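Local coordinates for periplasmic binding protein/LacI transcriptional regulator (Burkholderia multivorans, PDB 4YLE) that probably binds a simple sugar in the periplasm and hands it to an ABC transporter for uptake, as a solute-binding protein, at residues K40-A43 / F47-M50; K55-H60 / G286-L291; R83-M88 / V107-K112; N122-L127 / A280-F285. One frame throughout, in Å; residues are numbered along the deposited sequence.

All four contacts lie in the lobe built on the mixed sheet, within one periplasmic binding protein domain. Contacts 1 and 4 border the ligand cleft. They touch directly: Lys40 NZ and Asp124 OD2 form a salt bridge of 2.5 Å, and Lys40 and Asp124 each come within about 3 Å of a bound, unidentified ligand. Contacts 1 and 2 share helix 45-60, and their centres lie about 17 Å apart. Contacts 2 and 4 share helix 279-295, with centres about 12 Å apart. Contact 3 sits on helices 78-90 and 107-115; it reaches contact 4 where Val107 and Val110 pack on Leu127, and its centre is about 21 Å from that of contact 2.

Contact 1. Residues K40-A43 / F47-M50; sequences KSLA and FLTM
Lys40 and Phe47 meet where strand 34-39 gives way to helix 45-60, the first beta-alpha turn of a periplasmic binding protein lobe. The segments 40-43 and 47-50 are joined by van der Waals contact, with no hydrogen bond between them.

The aromatic packing comes first. The Phe47 ring lies against the backbone and side chain of Lys40. The backbone N of Lys40 sits over the centre of one ring face, 3.9 Å above its plane. Lys40 N and Ser41 N are buried here without a hydrogen-bond partner in the model. The aliphatic chain then runs obliquely past the far end of the ring, and Lys40 CE comes to 3.4 Å from Phe47 CZ. A bend at chi3 (-101°) turns the chain there and leaves NZ at the ring edge, in its plane. The ammonium is therefore not stacked on the ring. It forms a salt bridge with Asp124 and also approaches the unidentified ligand. Phe47 CD2 lies 3.5 Å from Ser41 O, which approaches the ring obliquely.

At the exposed end Leu48 CD2 lies against the carbonyl oxygen of Leu42, 3.4 Å from Leu42 O. The CD2 methyls of Leu42 and Leu48 meet more distantly, at 4.4 Å.

Polar bonding keeps the loop in shape. Ser41 has its OG anti to its own N (chi1 175°). From there OG accepts from the backbone of Ala43, forming an ST turn. The Ala43 N to Ser41 OG bond measures 3.0 Å, with an N-H...O angle of 140°.

Contact 2. Residues K55-H60 / G286-L291; sequences KEYQKH and GIDTAL
The Tyr57 ring is met at its edge by helix 279-295: Asp288 OD1 and Ile287 CG2 both lie near the ring plane, so neither segment 286-291 residue stacks on a face. The contact joins helices 45-60 and 279-295 on one side of the mixed sheet, in the alpha/beta lobe of a periplasmic binding protein. The carboxylate of Asp288 is turned steeply against the ring, with their planes 74° apart.

The central bond is polar. Tyr57 OH donates to Asp288 OD1 at 2.5 Å. This is unusually short for a hydrogen bond, and the exact length is doubtful. The second oxygen, Asp288 OD2, lies 3.1 Å from Tyr57 OH. Tyr57 CG is anti to the backbone N (chi1 -172°), and this sends the ring across the gap between the helices. The backbones stay well apart, with Tyr57 CA and Ile287 CA 9.4 Å from each other.

Apolar packing is slight. Tyr57 CE2 meets Ile287 CG2 at 4.4 Å. Ile287 points toward helix 45-60 and also touches Leu67 and Val97 of the sheet. Tyr57 also packs, closest through its CB, on Val284, one turn before Asp288 on helix 279-295.

At the C-terminal end of helix 45-60, His60 folds back on its own helix. Glu56 O takes two donors, His60 N and His60 ND1, from opposite faces of its carbonyl plane. The His60 ND1 to Glu56 O bond is 2.9 Å long, and the donor stands 48° out of that plane.

Contact 3. Residues R83-M88 / V107-K112; sequences RIVEQM and VPVVKK
Val85 and Val109 touch by their methyl groups between two almost parallel helices. Val85 CG1 lies 3.7 Å from Val109 CG2, and the two side chains cross obliquely. The same Val109 methyl is also met from the other helix by Glu86, whose CG is 3.5 Å from Val109 CG2. Val109 CG2 thus touches both Val85 and Glu86. Its placement follows from the valine rotamer: CG2 is anti to the backbone N, while CG1 stands between the N and the carbonyl carbon (chi1 69°).

On the outer side Glu86 and Lys112 pass at about a right angle. The carboxylate oxygen meets the lysine's carbon chain, Glu86 OE2 lying 3.6 Å from Lys112 CE. The charged ends are not in contact, since Glu86 OE2 and Lys112 NZ are 4.7 Å apart. Their opposite charges may still attract weakly. A water closes the gap to the backbone instead. It donates to Glu86 O at 2.9 Å and accepts from Lys112 NZ. The bends at chi3 and chi4 of the lysine place NZ beside this water.

The two helices are neighbours on one side of a Rossmann-like parallel beta-alpha-beta arrangement, with strand 95-98 between them in the chain. The axes of the segments 83-88 and 107-112 approach to 9.8 Å and run 3° from parallel.

Beneath this layer lies the sheet. Val85 rests on Val38 and Ile96, and Val110 on Leu98. Ile84 and Met88 (a selenomethionine) pack on strand 66-72. Val107 and Val110 extend to Leu127, beyond the end of strand 119-123.

Contact 4. Residues N122-L127 / A280-F285; sequences NIDNRL and AKQAVF
The C-terminal end of strand 119-123 and the loop after it form part of the ligand-cleft wall, and helix 279-295 packs against them. Gln282 and Ile123 make the main contact.

Gln282 reaches out with its chain extended beyond CG and its amide oxygen leading. OE1 comes to 3.0 Å from Asp124 CA and 3.1 Å from Asp124 N. Gln282 NE2 donates to Gln277 O, a bond that would fix the amide's rotation with OE1 toward Asp124.

Ile123 packs on the helix backbone. Its CG2 lies 3.6 Å from Gln282 O. The longer branch, with CG1 between the backbone N and the carbonyl carbon (chi1 69°), carries CD1 to Ala283, where Ile123 CD1 is 4.0 Å from Ala283 CA. Met50 (a selenomethionine) of helix 45-60 also touches Ile123 and Ala283.

Asp124 turns its carboxylate into the cleft. OD2 forms a salt bridge with Lys40, and OD1 hydrogen-bonds the unidentified ligand. Asp124, with positive phi (74°), is the centre of a classic gamma turn, closed by Asn125 N to Ile123 O at 2.8 Å.

The loop is tied together by Asn122. Its OD1 accepts from Leu127 N at 2.8 Å, nearly straight at 176° and on a lone pair in the carbonyl plane. Its ND2 donates to Asn125 O at 3.0 Å, in the amide plane of Asn122 but well above the carbonyl plane of Asn125. Both bonds close the chain back on the strand end. A loop at the C-terminal end of a parallel strand that carries a polar residue to a ligand is characteristic of the binding cleft of periplasmic binding proteins.

Contact 1. Residues K40-A43 / F47-M50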
loop_
_atom_site.group_PDB
_atom_site.type_symbol
_atom_site.label_atom_id
_atom_site.label_comp_id
_atom_site.label_asym_id
_atom_site.label_seq_id
_atom_site.Cartn_x
_atom_site.Cartn_y
_atom_site.Cartn_z
ATOM N N LYS A 40 -7.409 -3.373 -3.374
ATOM C CA LYS A 40 -7.428 -4.330 -2.284
ATOM C C LYS A 40 -8.612 -3.988 -1.399
ATOM O O LYS A 40 -9.733 -3.831 -1.880
ATOM C CB LYS A 40 -6.100 -4.318 -1.530
ATOM C CG LYS A 40 -4.914 -4.847 -2.351
ATOM C CD LYS A 40 -3.522 -4.596 -1.674
ATOM C CE LYS A 40 -2.809 -3.383 -2.313
ATOM N NZ LYS A 40 -1.871 -2.672 -1.377
ATOM N N SER A 41 -8.381 -3.873 -0.107
ATOM C CA SER A 41 -9.492 -3.879 0.820
ATOM C C SER A 41 -10.350 -2.649 0.830
ATOM O O SER A 41 -9.893 -1.530 1.103
ATOM C CB SER A 41 -8.972 -4.085 2.234
ATOM O OG SER A 41 -10.056 -3.974 3.120
ATOM N N LEU A 42 -11.631 -2.887 0.602
ATOM C CA LEU A 42 -12.635 -1.850 0.649
ATOM C C LEU A 42 -12.894 -1.350 2.067
ATOM O O LEU A 42 -13.490 -0.296 2.262
ATOM C CB LEU A 42 -13.928 -2.397 0.032
ATOM C CG LEU A 42 -13.740 -2.694 -1.456
ATOM C CD1 LEU A 42 -15.022 -3.304 -2.037
ATOM C CD2 LEU A 42 -13.299 -1.431 -2.241
ATOM N N ALA A 43 -12.430 -2.090 3.056
ATOM C CA ALA A 43 -12.554 -1.628 4.423
ATOM C C ALA A 43 -11.626 -0.410 4.632
ATOM O O ALA A 43 -11.966 0.531 5.362
ATOM C CB ALA A 43 -12.228 -2.756 5.380
ATOM N N PHE A 47 -7.980 2.845 0.120
ATOM C CA PHE A 47 -8.571 2.496 -1.159
ATOM C C PHE A 47 -9.853 3.220 -1.427
ATOM O O PHE A 47 -10.188 3.471 -2.601
ATOM C CB PHE A 47 -8.719 0.981 -1.244
ATOM C CG PHE A 47 -7.395 0.308 -1.305
ATOM C CD1 PHE A 47 -6.601 0.457 -2.429
ATOM C CD2 PHE A 47 -6.901 -0.386 -0.226
ATOM C CE1 PHE A 47 -5.340 -0.117 -2.472
ATOM C CE2 PHE A 47 -5.645 -0.960 -0.264
ATOM C CZ PHE A 47 -4.860 -0.804 -1.381
ATOM N N LEU A 48 -10.595 3.575 -0.376
ATOM C CA LEU A 48 -11.783 4.382 -0.598
ATOM C C LEU A 48 -11.375 5.748 -1.144
ATOM O O LEU A 48 -12.008 6.250 -2.071
ATOM C CB LEU A 48 -12.603 4.498 0.675
ATOM C CG LEU A 48 -13.020 3.106 1.176
ATOM C CD1 LEU A 48 -13.858 3.292 2.416
ATOM C CD2 LEU A 48 -13.784 2.266 0.122
ATOM N N THR A 49 -10.277 6.298 -0.626
ATOM C CA THR A 49 -9.707 7.553 -1.116
ATOM C C THR A 49 -9.232 7.415 -2.560
ATOM O O THR A 49 -9.471 8.279 -3.412
ATOM C CB THR A 49 -8.539 7.985 -0.217
ATOM O OG1 THR A 49 -9.068 8.382 1.054
ATOM C CG2 THR A 49 -7.767 9.160 -0.821
HETATM N N MSE A 50 -8.584 6.300 -2.844
HETATM C CA MSE A 50 -8.146 5.993 -4.191
HETATM C C MSE A 50 -9.336 5.930 -5.138
HETATM O O MSE A 50 -9.302 6.546 -6.207
HETATM C CB MSE A 50 -7.395 4.658 -4.237
HETATM C CG MSE A 50 -6.869 4.322 -5.595
HETATM SE SE MSE A 50 -6.030 2.569 -5.693
HETATM C CE MSE A 50 -4.405 3.077 -4.791
#

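Contact 2. Residues K55-H60 / G286-L291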
loop_
_atom_site.group_PDB
_atom_site.type_symbol
_atom_site.label_atom_id
_atom_site.label_comp_id
_atom_site.label_asym_id
_atom_site.label_seq_id
_atom_site.Cartn_x
_atom_site.Cartn_y
_atom_site.Cartn_z
ATOM N N LYS A 55 -12.842 7.952 -9.561
ATOM C CA LYS A 55 -14.193 8.247 -10.006
ATOM C C LYS A 55 -14.330 9.728 -10.347
ATOM O O LYS A 55 -14.964 10.086 -11.349
ATOM C CB LYS A 55 -15.211 7.813 -8.946
ATOM C CG LYS A 55 -15.365 6.286 -8.847
ATOM C CD LYS A 55 -16.536 5.930 -7.930
ATOM C CE LYS A 55 -16.698 4.428 -7.740
ATOM N NZ LYS A 55 -16.899 3.707 -9.028
ATOM N N GLU A 56 -13.720 10.587 -9.544
ATOM C CA GLU A 56 -13.748 12.016 -9.835
ATOM C C GLU A 56 -13.034 12.323 -11.142
ATOM O O GLU A 56 -13.499 13.143 -11.952
ATOM C CB GLU A 56 -13.136 12.771 -8.684
ATOM C CG GLU A 56 -14.075 12.775 -7.506
ATOM C CD GLU A 56 -13.373 13.046 -6.212
ATOM O OE1 GLU A 56 -12.217 13.510 -6.280
ATOM O OE2 GLU A 56 -13.979 12.793 -5.139
ATOM N N TYR A 57 -11.937 11.630 -11.363
ATOM C CA TYR A 57 -11.192 11.757 -12.610
ATOM C C TYR A 57 -12.026 11.326 -13.815
ATOM O O TYR A 57 -12.030 12.006 -14.834
ATOM C CB TYR A 57 -9.915 10.939 -12.555
ATOM C CG TYR A 57 -9.015 11.173 -13.736
ATOM C CD1 TYR A 57 -8.522 12.447 -13.986
ATOM C CD2 TYR A 57 -8.677 10.156 -14.597
ATOM C CE1 TYR A 57 -7.708 12.694 -15.048
ATOM C CE2 TYR A 57 -7.849 10.395 -15.684
ATOM C CZ TYR A 57 -7.372 11.682 -15.888
ATOM O OH TYR A 57 -6.545 11.990 -16.938
ATOM N N GLN A 58 -12.720 10.192 -13.702
ATOM C CA GLN A 58 -13.576 9.764 -14.776
ATOM C C GLN A 58 -14.692 10.769 -15.018
ATOM O O GLN A 58 -15.021 11.068 -16.165
ATOM C CB GLN A 58 -14.170 8.379 -14.500
ATOM C CG GLN A 58 -14.846 7.753 -15.724
ATOM C CD GLN A 58 -16.270 8.249 -15.957
ATOM O OE1 GLN A 58 -16.953 8.673 -15.027
ATOM N NE2 GLN A 58 -16.738 8.172 -17.222
ATOM N N LYS A 59 -15.263 11.319 -13.965
ATOM C CA LYS A 59 -16.370 12.261 -14.142
ATOM C C LYS A 59 -15.918 13.500 -14.920
ATOM O O LYS A 59 -16.614 13.959 -15.818
ATOM C CB LYS A 59 -16.958 12.660 -12.794
ATOM N N HIS A 60 -14.735 14.010 -14.617
ATOM C CA HIS A 60 -14.207 15.187 -15.294
ATOM C C HIS A 60 -13.867 14.899 -16.762
ATOM O O HIS A 60 -13.853 15.803 -17.601
ATOM C CB HIS A 60 -12.963 15.707 -14.548
ATOM C CG HIS A 60 -13.299 16.537 -13.345
ATOM N ND1 HIS A 60 -13.333 16.024 -12.069
ATOM C CD2 HIS A 60 -13.639 17.845 -13.240
ATOM C CE1 HIS A 60 -13.676 16.983 -11.221
ATOM N NE2 HIS A 60 -13.867 18.095 -11.906
ATOM N N GLY A 286 -2.114 5.706 -13.024
ATOM C CA GLY A 286 -2.228 4.372 -13.590
ATOM C C GLY A 286 -3.192 4.348 -14.770
ATOM O O GLY A 286 -2.889 3.786 -15.827
ATOM N N ILE A 287 -4.378 4.913 -14.559
ATOM C CA ILE A 287 -5.388 5.020 -15.614
ATOM C C ILE A 287 -4.809 5.794 -16.812
ATOM O O ILE A 287 -4.921 5.339 -17.948
ATOM C CB ILE A 287 -6.670 5.701 -15.091
ATOM C CG1 ILE A 287 -7.364 4.797 -14.074
ATOM C CG2 ILE A 287 -7.627 6.012 -16.247
ATOM C CD1 ILE A 287 -8.409 5.491 -13.200
ATOM N N ASP A 288 -4.163 6.928 -16.563
ATOM C CA ASP A 288 -3.603 7.735 -17.662
ATOM C C ASP A 288 -2.568 6.952 -18.459
ATOM O O ASP A 288 -2.536 7.023 -19.700
ATOM C CB ASP A 288 -2.964 9.017 -17.140
ATOM C CG ASP A 288 -3.950 10.164 -17.002
ATOM O OD1 ASP A 288 -5.090 10.062 -17.524
ATOM O OD2 ASP A 288 -3.555 11.184 -16.380
ATOM N N THR A 289 -1.724 6.210 -17.749
ATOM C CA THR A 289 -0.713 5.377 -18.375
ATOM C C THR A 289 -1.371 4.401 -19.361
ATOM O O THR A 289 -0.921 4.245 -20.511
ATOM C CB THR A 289 0.104 4.601 -17.312
ATOM O OG1 THR A 289 0.851 5.534 -16.524
ATOM C CG2 THR A 289 1.083 3.653 -18.006
ATOM N N ALA A 290 -2.458 3.773 -18.925
ATOM C CA ALA A 290 -3.173 2.808 -19.748
ATOM C C ALA A 290 -3.825 3.497 -20.952
ATOM O O ALA A 290 -3.731 3.031 -22.087
ATOM C CB ALA A 290 -4.208 2.087 -18.907
ATOM N N LEU A 291 -4.479 4.626 -20.706
ATOM C CA LEU A 291 -5.161 5.330 -21.781
ATOM C C LEU A 291 -4.166 5.868 -22.825
ATOM O O LEU A 291 -4.462 5.903 -24.007
ATOM C CB LEU A 291 -6.019 6.480 -21.210
ATOM C CG LEU A 291 -7.196 6.093 -20.296
ATOM C CD1 LEU A 291 -7.851 7.321 -19.703
ATOM C CD2 LEU A 291 -8.252 5.267 -21.017
#

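Contact 3. Residues R83-M88 / V107-K112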
loop_
_atom_site.group_PDB
_atom_site.type_symbol
_atom_site.label_atom_id
_atom_site.label_comp_id
_atom_site.label_asym_id
_atom_site.label_seq_id
_atom_site.Cartn_x
_atom_site.Cartn_y
_atom_site.Cartn_z
ATOM N N ARG A 83 -10.247 -13.501 -8.876
ATOM C CA ARG A 83 -11.546 -13.708 -9.498
ATOM C C ARG A 83 -12.025 -12.433 -10.174
ATOM O O ARG A 83 -12.578 -12.474 -11.271
ATOM C CB ARG A 83 -12.570 -14.192 -8.470
ATOM C CG ARG A 83 -12.410 -15.672 -8.123
ATOM C CD ARG A 83 -13.659 -16.240 -7.471
ATOM N NE ARG A 83 -14.032 -15.507 -6.262
ATOM C CZ ARG A 83 -13.572 -15.767 -5.039
ATOM N NH1 ARG A 83 -12.703 -16.746 -4.831
ATOM N NH2 ARG A 83 -13.980 -15.030 -4.010
ATOM N N ILE A 84 -11.792 -11.295 -9.524
ATOM C CA ILE A 84 -12.209 -10.026 -10.079
ATOM C C ILE A 84 -11.506 -9.783 -11.409
ATOM O O ILE A 84 -12.144 -9.394 -12.391
ATOM C CB ILE A 84 -11.929 -8.902 -9.096
ATOM C CG1 ILE A 84 -12.913 -9.023 -7.934
ATOM C CG2 ILE A 84 -12.097 -7.544 -9.756
ATOM C CD1 ILE A 84 -12.564 -8.224 -6.730
ATOM N N VAL A 85 -10.202 -10.023 -11.454
ATOM C CA VAL A 85 -9.453 -9.804 -12.683
ATOM C C VAL A 85 -9.976 -10.741 -13.783
ATOM O O VAL A 85 -10.193 -10.302 -14.910
ATOM C CB VAL A 85 -7.946 -9.991 -12.477
ATOM C CG1 VAL A 85 -7.185 -9.722 -13.773
ATOM C CG2 VAL A 85 -7.442 -9.032 -11.371
ATOM N N GLU A 86 -10.217 -12.009 -13.457
ATOM C CA GLU A 86 -10.788 -12.937 -14.447
ATOM C C GLU A 86 -12.131 -12.435 -14.981
ATOM O O GLU A 86 -12.400 -12.510 -16.180
ATOM C CB GLU A 86 -10.924 -14.341 -13.844
ATOM C CG GLU A 86 -9.551 -14.917 -13.531
ATOM C CD GLU A 86 -9.536 -16.407 -13.254
ATOM O OE1 GLU A 86 -10.344 -16.880 -12.419
ATOM O OE2 GLU A 86 -8.683 -17.094 -13.863
ATOM N N GLN A 87 -12.946 -11.867 -14.095
ATOM C CA GLN A 87 -14.246 -11.315 -14.478
ATOM C C GLN A 87 -14.065 -10.070 -15.361
ATOM O O GLN A 87 -14.894 -9.778 -16.224
ATOM C CB GLN A 87 -15.046 -11.008 -13.209
ATOM C CG GLN A 87 -16.277 -10.122 -13.362
ATOM C CD GLN A 87 -16.733 -9.559 -12.010
ATOM O OE1 GLN A 87 -16.522 -10.181 -10.958
ATOM N NE2 GLN A 87 -17.335 -8.369 -12.032
HETATM N N MSE A 88 -12.975 -9.339 -15.144
HETATM C CA MSE A 88 -12.659 -8.192 -15.992
HETATM C C MSE A 88 -12.219 -8.663 -17.381
HETATM O O MSE A 88 -12.440 -7.972 -18.373
HETATM C CB MSE A 88 -11.563 -7.319 -15.352
HETATM C CG MSE A 88 -12.004 -6.586 -14.094
HETATM SE SE MSE A 88 -13.610 -5.471 -14.305
HETATM C CE MSE A 88 -14.960 -6.622 -13.461
ATOM N N VAL A 107 0.300 -12.780 -10.622
ATOM C CA VAL A 107 0.981 -12.689 -11.915
ATOM C C VAL A 107 0.323 -13.567 -12.972
ATOM O O VAL A 107 0.225 -13.150 -14.126
ATOM C CB VAL A 107 2.471 -13.043 -11.812
ATOM C CG1 VAL A 107 3.130 -13.061 -13.205
ATOM C CG2 VAL A 107 3.171 -12.032 -10.918
ATOM N N PRO A 108 -0.125 -14.780 -12.603
ATOM C CA PRO A 108 -0.717 -15.623 -13.660
ATOM C C PRO A 108 -1.928 -14.990 -14.367
ATOM O O PRO A 108 -2.059 -15.081 -15.598
ATOM C CB PRO A 108 -1.122 -16.893 -12.899
ATOM C CG PRO A 108 -0.119 -16.988 -11.803
ATOM C CD PRO A 108 0.065 -15.537 -11.350
ATOM N N VAL A 109 -2.795 -14.336 -13.604
ATOM C CA VAL A 109 -4.004 -13.799 -14.194
ATOM C C VAL A 109 -3.669 -12.507 -14.955
ATOM O O VAL A 109 -4.337 -12.166 -15.933
ATOM C CB VAL A 109 -5.105 -13.559 -13.128
ATOM C CG1 VAL A 109 -4.729 -12.409 -12.184
ATOM C CG2 VAL A 109 -6.456 -13.303 -13.801
ATOM N N VAL A 110 -2.635 -11.790 -14.521
ATOM C CA VAL A 110 -2.140 -10.663 -15.317
ATOM C C VAL A 110 -1.683 -11.172 -16.674
ATOM O O VAL A 110 -1.997 -10.575 -17.699
ATOM C CB VAL A 110 -0.969 -9.922 -14.642
ATOM C CG1 VAL A 110 -0.282 -8.962 -15.617
ATOM C CG2 VAL A 110 -1.448 -9.174 -13.393
ATOM N N LYS A 111 -0.909 -12.251 -16.673
ATOM C CA LYS A 111 -0.477 -12.857 -17.938
ATOM C C LYS A 111 -1.689 -13.173 -18.823
ATOM O O LYS A 111 -1.706 -12.843 -20.007
ATOM C CB LYS A 111 0.337 -14.122 -17.674
ATOM N N LYS A 112 -2.699 -13.799 -18.225
ATOM C CA LYS A 112 -3.962 -14.119 -18.893
ATOM C C LYS A 112 -4.557 -12.887 -19.559
ATOM O O LYS A 112 -4.929 -12.913 -20.730
ATOM C CB LYS A 112 -4.935 -14.710 -17.862
ATOM C CG LYS A 112 -6.279 -15.231 -18.376
ATOM C CD LYS A 112 -6.995 -16.000 -17.240
ATOM C CE LYS A 112 -8.505 -15.758 -17.198
ATOM N NZ LYS A 112 -9.200 -16.254 -18.419
HETATM O O HOH W 1 -11.547 -15.052 -17.233
#

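Contact 4. Residues N122-L127 / A280-F285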
loop_
_atom_site.group_PDB
_atom_site.type_symbol
_atom_site.label_atom_id
_atom_site.label_comp_id
_atom_site.label_asym_id
_atom_site.label_seq_id
_atom_site.Cartn_x
_atom_site.Cartn_y
_atom_site.Cartn_z
ATOM N N ASN A 122 0.339 -1.734 -13.328
ATOM C CA ASN A 122 0.525 -2.152 -11.941
ATOM C C ASN A 122 0.658 -0.885 -11.120
ATOM O O ASN A 122 1.508 -0.048 -11.434
ATOM C CB ASN A 122 1.785 -3.021 -11.894
ATOM C CG ASN A 122 2.150 -3.563 -10.525
ATOM O OD1 ASN A 122 3.211 -4.163 -10.415
ATOM N ND2 ASN A 122 1.292 -3.405 -9.511
ATOM N N ILE A 123 -0.153 -0.742 -10.084
ATOM C CA ILE A 123 0.061 0.340 -9.130
ATOM C C ILE A 123 0.233 -0.146 -7.692
ATOM O O ILE A 123 -0.074 -1.290 -7.406
ATOM C CB ILE A 123 -1.099 1.352 -9.140
ATOM C CG1 ILE A 123 -2.392 0.746 -8.568
ATOM C CG2 ILE A 123 -1.333 1.893 -10.593
ATOM C CD1 ILE A 123 -3.590 1.747 -8.495
ATOM N N ASP A 124 0.758 0.748 -6.831
ATOM C CA ASP A 124 0.784 0.591 -5.357
ATOM C C ASP A 124 1.822 -0.432 -4.905
ATOM O O ASP A 124 2.869 -0.078 -4.355
ATOM C CB ASP A 124 -0.602 0.217 -4.843
ATOM C CG ASP A 124 -0.637 -0.001 -3.333
ATOM O OD1 ASP A 124 0.241 0.521 -2.645
ATOM O OD2 ASP A 124 -1.564 -0.686 -2.837
ATOM N N ASN A 125 1.537 -1.699 -5.167
ATOM C CA ASN A 125 2.398 -2.781 -4.749
ATOM C C ASN A 125 2.940 -3.492 -5.971
ATOM O O ASN A 125 2.185 -4.039 -6.757
ATOM C CB ASN A 125 1.639 -3.761 -3.876
ATOM C CG ASN A 125 2.435 -4.987 -3.570
ATOM O OD1 ASN A 125 3.653 -4.917 -3.307
ATOM N ND2 ASN A 125 1.762 -6.152 -3.576
ATOM N N ARG A 126 4.244 -3.483 -6.129
ATOM C CA ARG A 126 4.834 -3.978 -7.348
ATOM C C ARG A 126 4.803 -5.496 -7.418
ATOM O O ARG A 126 5.171 -6.181 -6.470
ATOM C CB ARG A 126 6.265 -3.471 -7.483
ATOM C CG ARG A 126 6.820 -3.594 -8.887
ATOM C CD ARG A 126 8.315 -3.398 -8.880
ATOM N NE ARG A 126 8.681 -2.081 -8.365
ATOM C CZ ARG A 126 9.090 -1.062 -9.118
ATOM N NH1 ARG A 126 9.207 -1.186 -10.445
ATOM N NH2 ARG A 126 9.395 0.090 -8.530
ATOM N N LEU A 127 4.339 -6.007 -8.558
ATOM C CA LEU A 127 4.424 -7.420 -8.880
ATOM C C LEU A 127 5.864 -7.867 -8.875
ATOM O O LEU A 127 6.763 -7.085 -9.157
ATOM C CB LEU A 127 3.794 -7.682 -10.243
ATOM C CG LEU A 127 2.290 -7.443 -10.286
ATOM C CD1 LEU A 127 1.828 -7.389 -11.732
ATOM C CD2 LEU A 127 1.524 -8.514 -9.509
ATOM N N ALA A 280 -4.998 8.539 -4.666
ATOM C CA ALA A 280 -5.783 8.971 -5.792
ATOM C C ALA A 280 -4.827 9.193 -6.960
ATOM O O ALA A 280 -5.143 8.851 -8.075
ATOM C CB ALA A 280 -6.535 10.237 -5.469
ATOM N N LYS A 281 -3.678 9.807 -6.694
ATOM C CA LYS A 281 -2.681 10.026 -7.742
ATOM C C LYS A 281 -2.250 8.713 -8.382
ATOM O O LYS A 281 -2.153 8.633 -9.590
ATOM C CB LYS A 281 -1.461 10.751 -7.174
ATOM C CG LYS A 281 -0.351 10.988 -8.214
ATOM C CD LYS A 281 0.976 11.304 -7.515
ATOM C CE LYS A 281 1.110 12.735 -7.210
ATOM N NZ LYS A 281 1.246 13.544 -8.444
ATOM N N GLN A 282 -2.005 7.683 -7.569
ATOM C CA GLN A 282 -1.542 6.410 -8.125
ATOM C C GLN A 282 -2.551 5.843 -9.091
ATOM O O GLN A 282 -2.178 5.394 -10.221
ATOM C CB GLN A 282 -1.242 5.409 -7.036
ATOM C CG GLN A 282 -0.073 5.807 -6.178
ATOM C CD GLN A 282 0.283 4.728 -5.207
ATOM O OE1 GLN A 282 0.476 3.585 -5.591
ATOM N NE2 GLN A 282 0.407 5.089 -3.931
ATOM N N ALA A 283 -3.832 5.893 -8.716
ATOM C CA ALA A 283 -4.866 5.339 -9.578
ATOM C C ALA A 283 -5.036 6.199 -10.837
ATOM O O ALA A 283 -5.205 5.671 -11.940
ATOM C CB ALA A 283 -6.160 5.227 -8.862
ATOM N N VAL A 284 -5.045 7.515 -10.677
ATOM C CA VAL A 284 -5.230 8.386 -11.822
ATOM C C VAL A 284 -4.056 8.232 -12.805
ATOM O O VAL A 284 -4.272 8.119 -14.015
ATOM C CB VAL A 284 -5.403 9.872 -11.400
ATOM C CG1 VAL A 284 -5.323 10.820 -12.585
ATOM C CG2 VAL A 284 -6.764 10.045 -10.686
ATOM N N PHE A 285 -2.841 8.171 -12.294
ATOM C CA PHE A 285 -1.668 8.102 -13.165
ATOM C C PHE A 285 -1.650 6.701 -13.775
ATOM O O PHE A 285 -1.219 6.497 -14.896
ATOM C CB PHE A 285 -0.368 8.377 -12.400
ATOM C CG PHE A 285 -0.054 9.828 -12.164
ATOM C CD1 PHE A 285 -1.043 10.799 -12.093
ATOM C CD2 PHE A 285 1.256 10.208 -11.953
ATOM C CE1 PHE A 285 -0.717 12.119 -11.839
ATOM C CE2 PHE A 285 1.581 11.511 -11.716
ATOM C CZ PHE A 285 0.597 12.468 -11.659
#